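Local coordinates for ABC transporter, periplasmic solute-binding protein (Rhizobium meliloti, PDB 4WED) that probably binds a solute in the periplasm, perhaps a peptide or nickel-containing ligand, and presents it to an ABC importer, at residues Q161-Y165 with A425-P429; F264-P270 with P495-S501; P270-T274 with A317-S322. The contacts are given in a common frame with arbitrary orientation. Residue numbers count along the deposited sequence, not the author numbering.

Contact 1: residues Q161-Y165 with A425-P429; sequences QELSY and APYDP
Q161, in helix 159-162, and the turn after it meet the loop from strand 417-421 to helix 430-437, a buried contact 260 residues apart in sequence, with Y71 of strand 69-71 touching both segments. Q161 CA is 6.8 Å from P426 CA, and a long side chain (chi1 -144°, between wells, chi2 t, chi3 -66°) brings the amide across. Q161 NE2 donates to P426 O at 2.7 Å, almost linearly, and to D428 O at 3.1 Å, so a single carboxamide uses both protons to hold two carbonyls. E162 points away and starts a type I turn to Y165, closed by Y165 N to E162 O at 3.2 Å. S164, chi1 p, folds back, with a very short bond of 2.4 Å from S164 OG to Q161 O. Y165, chi1 m, swings its ring to the other loop: Y165 CE1 meets P426 CG at 3.5 Å, and the edge of Y427 turns to the face of Y165 in an offset edge-to-face pair, centroids 5.6 Å apart, planes at 78°. Water 1 joins Y165 OH (2.7 Å) to P426 O (2.8 Å). Cis peptides precede P426 and P429, and D428 OD1 bonds S432. The side chain of Y427 comes within about 3 Å of a glycerol, probably from the crystallisation liquor, which may mark a pocket. Main-chain carbonyls thus provide the polar anchors, while the rings of P426, Y165 and Y427 pack beside them.

Contact 2: residues F264-P270 with P495-S501; sequences FNVVVDP and PSIWAHS
This is an antiparallel strand pair, in which strand 265-269 runs beside the last part of the long strand 488-500 in a six-stranded antiparallel sheet. Both backbones are extended; the axes of strands 265-269 and 496-500 come within 4.7 Å, their N-to-C directions at 157°. V267 faces W498 and D269 faces S496 as hydrogen-bonded pairs (V267 N to W498 O 2.9 Å, W498 N to V267 O 2.8 Å, D269 N to S496 O 2.9 Å, S496 N to D269 O 2.9 Å). V266 with A499 (CA-CA 4.5 Å) and V268 with I497 (4.6 Å) are non-hydrogen-bonded pairs. Beyond them H500 N to N265 O, 3.3 Å, is weak. V266, V268 (like V267, chi1 t), I497 and A499 form one apolar face, V266 CG1 on I497 CG2 at 3.8 Å; V268 CG1 packs on P495 CB at 3.7 Å at the end of the pair. The other face carries N265, V267, D269, S496, W498 and H500. H500, chi1 p, bonds its neighbour, H500 ND1 to S501 O at 2.7 Å. W498, chi1 m, leads its indole away to F507, S496 OG bonds E513, and D269 OD1 accepts a hydrogen bond from G271 N. An antiparallel ladder, regular from V266 to D269, with one face against L259 of helix 253-261, is typical of the alpha/beta architecture of periplasmic binding proteins.

Contact 3: residues P270-T274 with A317-S322; sequences PGNVT and AGNMFS
T274 OG1 donates to M320 O, the carbonyl of a selenomethionine, at 2.7 Å, the shortest direct bond in this loop-to-loop contact of the periplasmic binding protein fold, which sets the entry to strand 274-279 against the loop after strand 315-316. S322 OG in turn donates to G271 O at 3.0 Å. Between these bonds sits water 2, donating to T274 OG1 at 2.6 Å and accepting from S322 N at 3.0 Å, so the threonine hydroxyl gives one bond and receives another. Short hydroxyl side chains suit both places, reaching backbone groups at close range; T274 has chi1 m and S322 chi1 p (90°). The CA pairs N272-S322 and T274-F321 lie 6.0 and 6.4 Å apart. G271 has phi 94° and psi -174°, where a CB would jam against the preceding carbonyl O. N272 OD1 accepts from A425 N, its side-chain end leading away from the contact, and F321 turns from the contact to D428 and P429. Y493 of strand 488-500 touches T274, A317 and S322. The apolar side of the threonine completes the packing, with T274 CG2 4.0 Å from A317 CB.

From the N terminus the chain first gives Q161-Y165, which waits until A425-P429 to close contact 1. In between, F264-P270 lays down the strand of contact 2 and runs straight into P270-T274 of contact 3, sharing P270. Contact 3 closes early, at A317-S322, and is nested inside the loops of both other contacts, whereas contacts 1 and 2 cross, since P495-S501 arrives only after A425-P429. Both loops of contact 3, 270-274 and 317-322, touch 425-429 of contact 1. Helix 159-162, the loop before helix 430-437 and the loop after strand 315-316 therefore meet in succession, and P270-T274 links this cluster to strand 265-269, which pairs with strand 488-500.

Contact 1: residues Q161-Y165 with A425-P429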
# COMPACT_ATOMS: atom_id res chain seq x y z
N GLN A 161 9.83 8.31 4.53
CA GLN A 161 8.75 7.65 3.81
C GLN A 161 7.50 8.59 3.69
O GLN A 161 6.82 8.66 2.66
CB GLN A 161 8.39 6.33 4.54
CG GLN A 161 7.99 5.19 3.65
CD GLN A 161 8.11 3.83 4.32
OE1 GLN A 161 9.21 3.39 4.65
NE2 GLN A 161 6.98 3.17 4.53
N GLU A 162 7.18 9.27 4.79
CA GLU A 162 6.00 10.10 4.86
C GLU A 162 6.18 11.26 3.91
O GLU A 162 5.20 11.77 3.36
CB GLU A 162 5.79 10.63 6.28
CG GLU A 162 5.13 9.66 7.26
CD GLU A 162 4.69 10.33 8.59
OE1 GLU A 162 4.94 11.56 8.81
OE2 GLU A 162 4.06 9.64 9.44
N LEU A 163 7.43 11.68 3.73
CA LEU A 163 7.72 12.84 2.91
C LEU A 163 7.68 12.47 1.42
O LEU A 163 7.78 13.35 0.56
CB LEU A 163 9.09 13.44 3.26
CG LEU A 163 9.25 14.16 4.63
CD1 LEU A 163 10.70 14.50 4.95
CD2 LEU A 163 8.40 15.40 4.75
N SER A 164 7.60 11.17 1.13
CA SER A 164 7.39 10.69 -0.24
C SER A 164 5.91 10.74 -0.65
O SER A 164 5.65 10.56 -1.78
CB SER A 164 7.90 9.29 -0.41
OG SER A 164 7.03 8.36 0.25
N TYR A 165 4.97 11.05 0.25
CA TYR A 165 3.56 10.88 -0.10
C TYR A 165 3.12 11.83 -1.21
O TYR A 165 3.76 12.85 -1.48
CB TYR A 165 2.66 11.16 1.11
CG TYR A 165 2.67 10.15 2.22
CD1 TYR A 165 3.54 9.06 2.23
CD2 TYR A 165 1.85 10.36 3.33
CE1 TYR A 165 3.57 8.19 3.31
CE2 TYR A 165 1.87 9.48 4.40
CZ TYR A 165 2.73 8.42 4.40
OH TYR A 165 2.72 7.56 5.46
N ALA A 425 1.89 -0.07 0.67
CA ALA A 425 2.82 1.02 0.49
C ALA A 425 2.02 2.27 0.34
O ALA A 425 0.97 2.19 -0.27
CB ALA A 425 3.64 0.80 -0.75
N PRO A 426 2.46 3.42 0.85
CA PRO A 426 3.76 3.64 1.46
C PRO A 426 3.73 3.72 2.99
O PRO A 426 4.66 4.24 3.60
CB PRO A 426 4.11 5.03 0.93
CG PRO A 426 2.78 5.75 0.90
CD PRO A 426 1.75 4.69 0.64
N TYR A 427 2.68 3.15 3.59
CA TYR A 427 2.45 3.19 5.01
C TYR A 427 3.13 2.03 5.79
O TYR A 427 3.11 2.01 7.02
CB TYR A 427 0.96 3.11 5.28
CG TYR A 427 0.09 4.02 4.42
CD1 TYR A 427 0.16 5.42 4.55
CD2 TYR A 427 -0.82 3.49 3.50
CE1 TYR A 427 -0.58 6.25 3.76
CE2 TYR A 427 -1.59 4.35 2.72
CZ TYR A 427 -1.46 5.71 2.85
OH TYR A 427 -2.25 6.56 2.13
N ASP A 428 3.70 1.06 5.10
CA ASP A 428 4.06 -0.18 5.79
C ASP A 428 5.56 -0.27 5.81
O ASP A 428 6.20 0.23 4.90
CB ASP A 428 3.47 -1.43 5.06
CG ASP A 428 2.08 -1.77 5.52
OD1 ASP A 428 1.68 -1.26 6.57
OD2 ASP A 428 1.35 -2.48 4.80
N PRO A 429 6.13 -0.98 6.78
CA PRO A 429 5.40 -1.93 7.65
C PRO A 429 4.85 -1.35 8.92
O PRO A 429 4.00 -1.98 9.56
CB PRO A 429 6.47 -2.98 7.98
CG PRO A 429 7.77 -2.27 7.81
CD PRO A 429 7.57 -1.32 6.68
O HOH W 1 4.85 5.94 5.87

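Contact 2: residues F264-P270 with P495-S501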
# COMPACT_ATOMS: atom_id res chain seq x y z
N PHE A 264 -3.74 -9.28 -25.35
CA PHE A 264 -3.14 -8.04 -24.77
C PHE A 264 -2.05 -8.28 -23.73
O PHE A 264 -2.00 -9.33 -23.09
CB PHE A 264 -4.21 -7.08 -24.22
CG PHE A 264 -4.85 -6.24 -25.29
CD1 PHE A 264 -4.20 -5.13 -25.81
CD2 PHE A 264 -6.08 -6.59 -25.82
CE1 PHE A 264 -4.76 -4.37 -26.82
CE2 PHE A 264 -6.65 -5.83 -26.83
CZ PHE A 264 -5.99 -4.72 -27.32
N ASN A 265 -1.17 -7.29 -23.60
CA ASN A 265 -0.16 -7.27 -22.56
C ASN A 265 -0.79 -7.01 -21.21
O ASN A 265 -1.40 -5.96 -20.99
CB ASN A 265 0.87 -6.18 -22.84
CG ASN A 265 1.77 -6.54 -24.00
OD1 ASN A 265 2.66 -7.38 -23.86
ND2 ASN A 265 1.55 -5.91 -25.16
N VAL A 266 -0.65 -7.98 -20.32
CA VAL A 266 -1.22 -7.88 -19.00
C VAL A 266 -0.10 -8.10 -18.02
O VAL A 266 0.66 -9.07 -18.10
CB VAL A 266 -2.41 -8.82 -18.79
CG1 VAL A 266 -2.95 -8.71 -17.38
CG2 VAL A 266 -3.53 -8.44 -19.76
N VAL A 267 -0.02 -7.14 -17.12
CA VAL A 267 1.11 -6.91 -16.33
C VAL A 267 0.66 -6.91 -14.90
O VAL A 267 -0.11 -6.05 -14.48
CB VAL A 267 1.74 -5.57 -16.69
CG1 VAL A 267 2.90 -5.24 -15.72
CG2 VAL A 267 2.25 -5.64 -18.12
N VAL A 268 1.19 -7.86 -14.16
CA VAL A 268 0.78 -8.16 -12.81
C VAL A 268 1.97 -7.88 -11.92
O VAL A 268 3.06 -8.41 -12.09
CB VAL A 268 0.41 -9.65 -12.62
CG1 VAL A 268 -0.36 -9.82 -11.32
CG2 VAL A 268 -0.41 -10.16 -13.79
N ASP A 269 1.71 -7.01 -10.97
CA ASP A 269 2.63 -6.69 -9.92
C ASP A 269 2.15 -7.57 -8.73
O ASP A 269 0.96 -7.56 -8.39
CB ASP A 269 2.49 -5.18 -9.72
CG ASP A 269 3.24 -4.63 -8.56
OD1 ASP A 269 3.97 -5.37 -7.89
OD2 ASP A 269 3.04 -3.40 -8.28
N PRO A 270 3.06 -8.37 -8.13
CA PRO A 270 2.71 -9.17 -6.93
C PRO A 270 2.18 -8.33 -5.75
O PRO A 270 1.52 -8.88 -4.86
CB PRO A 270 4.02 -9.84 -6.54
CG PRO A 270 4.90 -9.74 -7.72
CD PRO A 270 4.48 -8.54 -8.51
N PRO A 495 -2.53 -8.96 -5.83
CA PRO A 495 -1.80 -8.42 -6.98
C PRO A 495 -2.46 -7.16 -7.54
O PRO A 495 -3.62 -6.87 -7.26
CB PRO A 495 -1.90 -9.54 -7.98
CG PRO A 495 -3.30 -10.04 -7.75
CD PRO A 495 -3.59 -9.89 -6.28
N SER A 496 -1.69 -6.42 -8.33
CA SER A 496 -2.14 -5.20 -8.97
C SER A 496 -1.93 -5.37 -10.44
O SER A 496 -0.82 -5.67 -10.91
CB SER A 496 -1.33 -4.00 -8.48
OG SER A 496 -1.90 -2.76 -8.89
N ILE A 497 -3.00 -5.18 -11.18
CA ILE A 497 -3.03 -5.60 -12.55
C ILE A 497 -3.26 -4.42 -13.46
O ILE A 497 -4.21 -3.67 -13.28
CB ILE A 497 -4.14 -6.61 -12.77
CG1 ILE A 497 -3.93 -7.80 -11.83
CG2 ILE A 497 -4.19 -7.07 -14.23
CD1 ILE A 497 -5.20 -8.59 -11.59
N TRP A 498 -2.34 -4.28 -14.41
CA TRP A 498 -2.42 -3.27 -15.46
C TRP A 498 -2.48 -3.93 -16.81
O TRP A 498 -2.01 -5.04 -16.97
CB TRP A 498 -1.21 -2.34 -15.38
CG TRP A 498 -1.27 -1.39 -14.21
CD1 TRP A 498 -1.01 -1.67 -12.90
CD2 TRP A 498 -1.62 -0.02 -14.26
NE1 TRP A 498 -1.20 -0.55 -12.11
CE2 TRP A 498 -1.58 0.48 -12.93
CE3 TRP A 498 -2.01 0.84 -15.29
CZ2 TRP A 498 -1.86 1.81 -12.63
CZ3 TRP A 498 -2.30 2.17 -14.99
CH2 TRP A 498 -2.22 2.64 -13.67
N ALA A 499 -3.14 -3.29 -17.78
CA ALA A 499 -2.97 -3.69 -19.16
C ALA A 499 -2.66 -2.48 -20.01
O ALA A 499 -3.16 -1.40 -19.74
CB ALA A 499 -4.18 -4.43 -19.68
N HIS A 500 -1.82 -2.66 -21.03
CA HIS A 500 -1.54 -1.65 -22.04
C HIS A 500 -1.70 -2.19 -23.44
O HIS A 500 -1.84 -3.41 -23.68
CB HIS A 500 -0.11 -1.10 -21.91
CG HIS A 500 0.98 -2.12 -22.03
ND1 HIS A 500 1.38 -2.67 -23.24
CD2 HIS A 500 1.80 -2.65 -21.10
CE1 HIS A 500 2.37 -3.52 -23.03
NE2 HIS A 500 2.65 -3.52 -21.73
N SER A 501 -1.64 -1.27 -24.39
CA SER A 501 -1.79 -1.62 -25.78
C SER A 501 -0.43 -2.06 -26.30
O SER A 501 0.60 -1.87 -25.65
CB SER A 501 -2.35 -0.45 -26.59
OG SER A 501 -1.65 0.75 -26.36

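Contact 3: residues P270-T274 with A317-S322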
# COMPACT_ATOMS: atom_id res chain seq x y z
N PRO A 270 3.06 -8.37 -8.13
CA PRO A 270 2.71 -9.17 -6.93
C PRO A 270 2.18 -8.33 -5.75
O PRO A 270 1.52 -8.88 -4.86
CB PRO A 270 4.02 -9.84 -6.54
CG PRO A 270 4.90 -9.74 -7.72
CD PRO A 270 4.48 -8.54 -8.51
N GLY A 271 2.50 -7.04 -5.71
CA GLY A 271 1.77 -6.14 -4.84
C GLY A 271 2.40 -5.92 -3.49
O GLY A 271 3.49 -6.39 -3.23
N ASN A 272 1.69 -5.18 -2.63
CA ASN A 272 2.22 -4.73 -1.36
C ASN A 272 1.23 -4.68 -0.19
O ASN A 272 1.56 -4.19 0.90
CB ASN A 272 2.94 -3.38 -1.53
CG ASN A 272 2.06 -2.30 -2.15
OD1 ASN A 272 1.06 -1.90 -1.58
ND2 ASN A 272 2.47 -1.79 -3.27
N VAL A 273 0.07 -5.25 -0.40
CA VAL A 273 -0.98 -5.45 0.59
C VAL A 273 -1.07 -6.99 0.75
O VAL A 273 -0.99 -7.76 -0.23
CB VAL A 273 -2.39 -4.93 0.09
CG1 VAL A 273 -3.53 -5.33 1.01
CG2 VAL A 273 -2.42 -3.41 -0.04
N THR A 274 -1.23 -7.41 2.00
CA THR A 274 -1.31 -8.82 2.32
C THR A 274 -2.67 -9.09 2.90
O THR A 274 -3.18 -8.34 3.75
CB THR A 274 -0.21 -9.24 3.30
OG1 THR A 274 1.05 -8.69 2.85
CG2 THR A 274 -0.15 -10.79 3.40
N ALA A 317 1.50 -15.99 0.30
CA ALA A 317 2.30 -15.24 1.25
C ALA A 317 2.96 -16.18 2.24
O ALA A 317 2.31 -17.05 2.83
CB ALA A 317 1.44 -14.22 1.98
N GLY A 318 4.26 -16.04 2.37
CA GLY A 318 5.00 -16.58 3.49
C GLY A 318 5.20 -15.54 4.60
O GLY A 318 5.28 -15.89 5.75
N ASN A 319 5.28 -14.28 4.25
CA ASN A 319 5.58 -13.21 5.22
C ASN A 319 4.42 -12.25 5.30
O ASN A 319 3.62 -12.12 4.35
CB ASN A 319 6.80 -12.45 4.79
CG ASN A 319 8.02 -13.32 4.77
OD1 ASN A 319 8.03 -14.35 4.10
ND2 ASN A 319 9.02 -12.96 5.53
N MSE A 320 4.30 -11.59 6.44
CA MSE A 320 3.24 -10.62 6.60
C MSE A 320 3.37 -9.55 5.57
O MSE A 320 2.37 -8.99 5.14
CB MSE A 320 3.28 -9.97 7.96
CG MSE A 320 2.02 -9.15 8.27
SE MSE A 320 2.28 -8.26 10.06
CE MSE A 320 0.83 -6.90 9.94
N PHE A 321 4.59 -9.24 5.17
CA PHE A 321 4.82 -8.20 4.19
C PHE A 321 5.63 -8.78 3.07
O PHE A 321 6.64 -9.48 3.32
CB PHE A 321 5.59 -7.07 4.79
CG PHE A 321 4.88 -6.40 5.89
CD1 PHE A 321 3.72 -5.63 5.63
CD2 PHE A 321 5.36 -6.47 7.20
CE1 PHE A 321 3.04 -4.98 6.66
CE2 PHE A 321 4.69 -5.82 8.20
CZ PHE A 321 3.53 -5.07 7.94
N SER A 322 5.21 -8.49 1.84
CA SER A 322 6.00 -8.91 0.67
C SER A 322 7.32 -8.15 0.62
O SER A 322 7.51 -7.14 1.30
CB SER A 322 5.21 -8.73 -0.65
OG SER A 322 5.43 -7.44 -1.22
O HOH W 2 2.60 -6.97 1.62